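Local atomic coordinates of glycoside hydrolase 15-related protein (Kribbella flavida, PDB entry 5Z3E), a protein that hydrolyses the alpha-1,6-glucosidic linkage of isomaltose from its non-reducing end, releasing beta-D-glucose and D-glucose during intracellular breakdown of a cyclic tetrasaccharide. Residues A[42-45]-A[46-50]; A[381-384]-A[385-389]. The protein carries 1 engineered substitution. All blocks are in the same frame, centred on the assembly; numbering follows the deposited sequence.

Contact 1 (A[42-45]-A[46-50]); sequences ARHS and HAVIT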
# COMPACT_ATOMS: atom_id res chain seq x y z
N ALA A 42 13.89 -8.05 11.91
CA ALA A 42 12.91 -7.09 12.41
C ALA A 42 13.61 -5.87 13.00
O ALA A 42 13.23 -4.73 12.72
CB ALA A 42 11.97 -7.74 13.41
N ARG A 43 14.61 -6.09 13.84
CA ARG A 43 15.35 -4.98 14.44
C ARG A 43 15.97 -4.14 13.35
O ARG A 43 15.89 -2.91 13.36
CB ARG A 43 16.44 -5.55 15.40
CG ARG A 43 17.15 -4.52 16.12
CD ARG A 43 18.57 -4.98 16.50
NE ARG A 43 19.41 -5.24 15.32
CZ ARG A 43 19.85 -4.30 14.46
NH1 ARG A 43 19.62 -3.02 14.65
NH2 ARG A 43 20.55 -4.67 13.40
N HIS A 44 16.62 -4.78 12.37
CA HIS A 44 17.23 -4.06 11.28
C HIS A 44 16.19 -3.30 10.46
O HIS A 44 16.46 -2.18 10.02
CB HIS A 44 18.02 -5.01 10.37
CG HIS A 44 18.58 -4.35 9.16
ND1 HIS A 44 19.64 -3.46 9.22
CD2 HIS A 44 18.19 -4.38 7.87
CE1 HIS A 44 19.88 -2.99 8.01
NE2 HIS A 44 19.02 -3.53 7.17
N SER A 45 15.02 -3.88 10.26
CA SER A 45 13.97 -3.21 9.52
C SER A 45 13.57 -1.91 10.20
O SER A 45 13.40 -0.88 9.54
CB SER A 45 12.75 -4.12 9.37
OG SER A 45 13.01 -5.21 8.48
N HIS A 46 13.35 -1.95 11.50
CA HIS A 46 13.05 -0.73 12.23
C HIS A 46 14.18 0.28 12.09
O HIS A 46 13.96 1.48 11.86
CB HIS A 46 12.79 -1.03 13.69
CG HIS A 46 12.75 0.20 14.54
ND1 HIS A 46 13.81 0.62 15.27
CD2 HIS A 46 11.77 1.12 14.73
CE1 HIS A 46 13.49 1.76 15.86
NE2 HIS A 46 12.26 2.08 15.57
N ALA A 47 15.44 -0.18 12.21
CA ALA A 47 16.57 0.72 12.15
C ALA A 47 16.71 1.37 10.79
O ALA A 47 16.97 2.57 10.71
CB ALA A 47 17.85 -0.03 12.53
N VAL A 48 16.56 0.62 9.72
CA VAL A 48 16.81 1.19 8.42
C VAL A 48 15.67 2.16 8.03
O VAL A 48 15.92 3.18 7.39
CB VAL A 48 17.13 0.08 7.40
CG1 VAL A 48 15.88 -0.68 7.04
CG2 VAL A 48 17.77 0.64 6.15
N ILE A 49 14.44 1.87 8.44
CA ILE A 49 13.34 2.79 8.18
C ILE A 49 13.56 4.10 8.93
O ILE A 49 13.44 5.20 8.37
CB ILE A 49 11.99 2.15 8.55
CG1 ILE A 49 11.61 1.04 7.56
CG2 ILE A 49 10.90 3.21 8.63
CD1 ILE A 49 10.53 0.11 8.06
N THR A 50 13.87 4.01 10.21
CA THR A 50 13.98 5.23 11.02
C THR A 50 15.24 6.00 10.69
O THR A 50 15.22 7.23 10.76
CB THR A 50 13.84 4.94 12.51
OG1 THR A 50 14.85 4.02 12.94
CG2 THR A 50 12.48 4.42 12.86
O HOH W 1 15.82 -1.20 15.62
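Helix 32-52, an early helix of the (alpha/alpha)6 barrel of glycoside hydrolase family 15, brings His-44 against Val-48 and Arg-43 against Ala-47, one turn apart. The imidazole of His-44 lies with one face over CB of Val-48, its NE2 4.1 Å from that carbon. CG of His-44 stands anti to the backbone N (chi1 175°), which lets the ring lean along the helix toward the next turn; its NE2 is hydrogen-bonded to Asp-352 OD1, in a loop that also touches Val-48. The small methyl of Ala-47 lets the guanidinium come alongside, with Arg-43 NH1 4.1 Å from Ala-47 CB, while the bent arginine chain turns NH2 to a salt bridge with Glu-40 and to a citrate, probably from the crystallisation liquor, that His-44 ND1 also holds. The four rungs that join 42-45 to 46-50 include His-46 N to Ala-42 O (3.0 Å, 170° at the hydrogen) and Ile-49 N to Ser-45 O (3.1 Å). Arg-43 O accepts from Ala-47 N and also from a water (2.8 Å), which lies in the plane of the His-46 ring, 2.7 Å from ND1; at the ring's other nitrogen, NE2 is bonded to Asp-89. Thr-50 OG1 bonds His-46 O at 2.9 Å, from the opposite face of the carbonyl plane to Thr-50 N.

Contact 2 (A[381-384]-A[385-389]); sequences LLWS and HGMYL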
# COMPACT_ATOMS: atom_id res chain seq x y z
N LEU A 381 14.23 -1.18 -0.11
CA LEU A 381 12.94 -0.53 -0.34
C LEU A 381 12.26 -0.45 1.03
O LEU A 381 12.02 -1.47 1.66
CB LEU A 381 12.09 -1.36 -1.30
CG LEU A 381 10.79 -0.65 -1.68
CD1 LEU A 381 11.05 0.47 -2.67
CD2 LEU A 381 9.75 -1.62 -2.23
N LEU A 382 11.97 0.76 1.50
CA LEU A 382 11.41 0.85 2.85
C LEU A 382 10.12 0.07 3.00
O LEU A 382 9.89 -0.57 4.01
CB LEU A 382 11.26 2.30 3.32
CG LEU A 382 12.48 2.91 4.02
CD1 LEU A 382 13.64 3.09 3.08
CD2 LEU A 382 12.12 4.21 4.68
N TRP A 383 9.27 0.09 1.97
CA TRP A 383 8.02 -0.64 1.99
C TRP A 383 8.26 -2.15 2.19
O TRP A 383 7.51 -2.81 2.89
CB TRP A 383 7.24 -0.32 0.71
CG TRP A 383 5.83 -0.84 0.62
CD1 TRP A 383 5.10 -1.46 1.59
CD2 TRP A 383 5.00 -0.79 -0.55
NE1 TRP A 383 3.86 -1.80 1.08
CE2 TRP A 383 3.77 -1.40 -0.23
CE3 TRP A 383 5.18 -0.30 -1.85
CZ2 TRP A 383 2.76 -1.57 -1.16
CZ3 TRP A 383 4.17 -0.50 -2.78
CH2 TRP A 383 2.99 -1.14 -2.43
N SER A 384 9.33 -2.69 1.62
CA SER A 384 9.65 -4.10 1.89
C SER A 384 9.84 -4.35 3.38
O SER A 384 9.32 -5.33 3.92
CB SER A 384 10.92 -4.52 1.16
OG SER A 384 10.72 -4.59 -0.22
N HIS A 385 10.60 -3.48 4.02
CA HIS A 385 10.81 -3.57 5.45
C HIS A 385 9.55 -3.35 6.27
O HIS A 385 9.32 -4.02 7.27
CB HIS A 385 11.94 -2.62 5.87
CG HIS A 385 13.29 -3.08 5.40
ND1 HIS A 385 13.99 -4.07 6.06
CD2 HIS A 385 14.04 -2.75 4.32
CE1 HIS A 385 15.10 -4.32 5.41
NE2 HIS A 385 15.18 -3.53 4.34
N GLY A 386 8.73 -2.38 5.84
CA GLY A 386 7.48 -2.17 6.54
C GLY A 386 6.58 -3.39 6.50
O GLY A 386 5.98 -3.76 7.51
N MET A 387 6.48 -4.00 5.33
CA MET A 387 5.65 -5.19 5.18
C MET A 387 6.21 -6.38 5.96
O MET A 387 5.45 -7.18 6.51
CB MET A 387 5.48 -5.59 3.72
CG MET A 387 4.79 -4.63 2.86
SD MET A 387 3.07 -4.20 3.43
CE MET A 387 2.25 -5.70 3.11
N TYR A 388 7.53 -6.51 5.99
CA TYR A 388 8.15 -7.54 6.82
C TYR A 388 7.73 -7.37 8.28
O TYR A 388 7.34 -8.35 8.95
CB TYR A 388 9.68 -7.49 6.69
CG TYR A 388 10.32 -8.52 7.59
CD1 TYR A 388 10.42 -9.83 7.20
CD2 TYR A 388 10.78 -8.16 8.86
CE1 TYR A 388 10.96 -10.77 8.05
CE2 TYR A 388 11.29 -9.09 9.71
CZ TYR A 388 11.42 -10.39 9.31
OH TYR A 388 11.92 -11.36 10.16
N LEU A 389 7.80 -6.14 8.78
CA LEU A 389 7.39 -5.88 10.15
C LEU A 389 5.94 -6.24 10.40
O LEU A 389 5.61 -6.80 11.45
CB LEU A 389 7.65 -4.42 10.52
CG LEU A 389 9.12 -4.05 10.69
CD1 LEU A 389 9.23 -2.57 10.95
CD2 LEU A 389 9.77 -4.85 11.84
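Trp-383 lies alongside Met-387 with both side chains pointing the same way, the pyrrole side of its indole meeting the thioether chain in the first turns of helix 382-394. This is a Met-aromatic contact: SD sits at the edge of the five-membered ring, 4.5 Å from its centroid and 75° off the normal. CD1 of Trp-383 also touches CG of Met-387 at 3.4 Å. An unbranched thioether suits this place because it can lie along the CD1-NE1 side: chi1 (-63°), with CG anti to the carbonyl carbon, and chi2 (-59°) bring Met-387 SD, a polarisable atom, to 3.5 Å from Trp-383 NE1. Phe-79 meets the indole with nearly parallel planes, and Leu-318 of helix 317-329 touches both Trp-383 and Met-387. With an alanine here instead of Trp-383, the sulfur of Met-387 would probably lose its aromatic neighbour and a gap would open beside Phe-79 and Leu-318. Gly-386 N bonds Leu-382 O at 2.8 Å. At the N-cap position, Leu-381 offers its O to His-385 N in a weak bond of 3.4 Å. The short hydroxyl of Ser-384 is buried and satisfied by Pro-354 O, while the carbonyl O of Ser-384 accepts from Tyr-388 N at 3.0 Å.

In the fold
Contacts 1 and 2, their centres about 9 Å apart, lie far apart in sequence but join where helix 32-52 packs on helix 382-394. A probable hydrogen bond between Ser-45 OG and His-385 ND1, 2.8 Å long, links the helices; Ser-45 OG also bonds Leu-41 O. Around this polar link the interface is close-packed: Ala-42 O is 3.6 Å from Leu-389 CD2, and Ser-45 OG 3.7 Å from Tyr-388 CD2. Only contact 2 approaches the active site. The side chain of Leu-381 is about 4 Å from that of Ala-355, the engineered replacement at the inferred proton-acceptor position, and about 4 Å from a glycerol probably left by the crystallisation liquor, whereas contact 1 lies away from the catalytic residues.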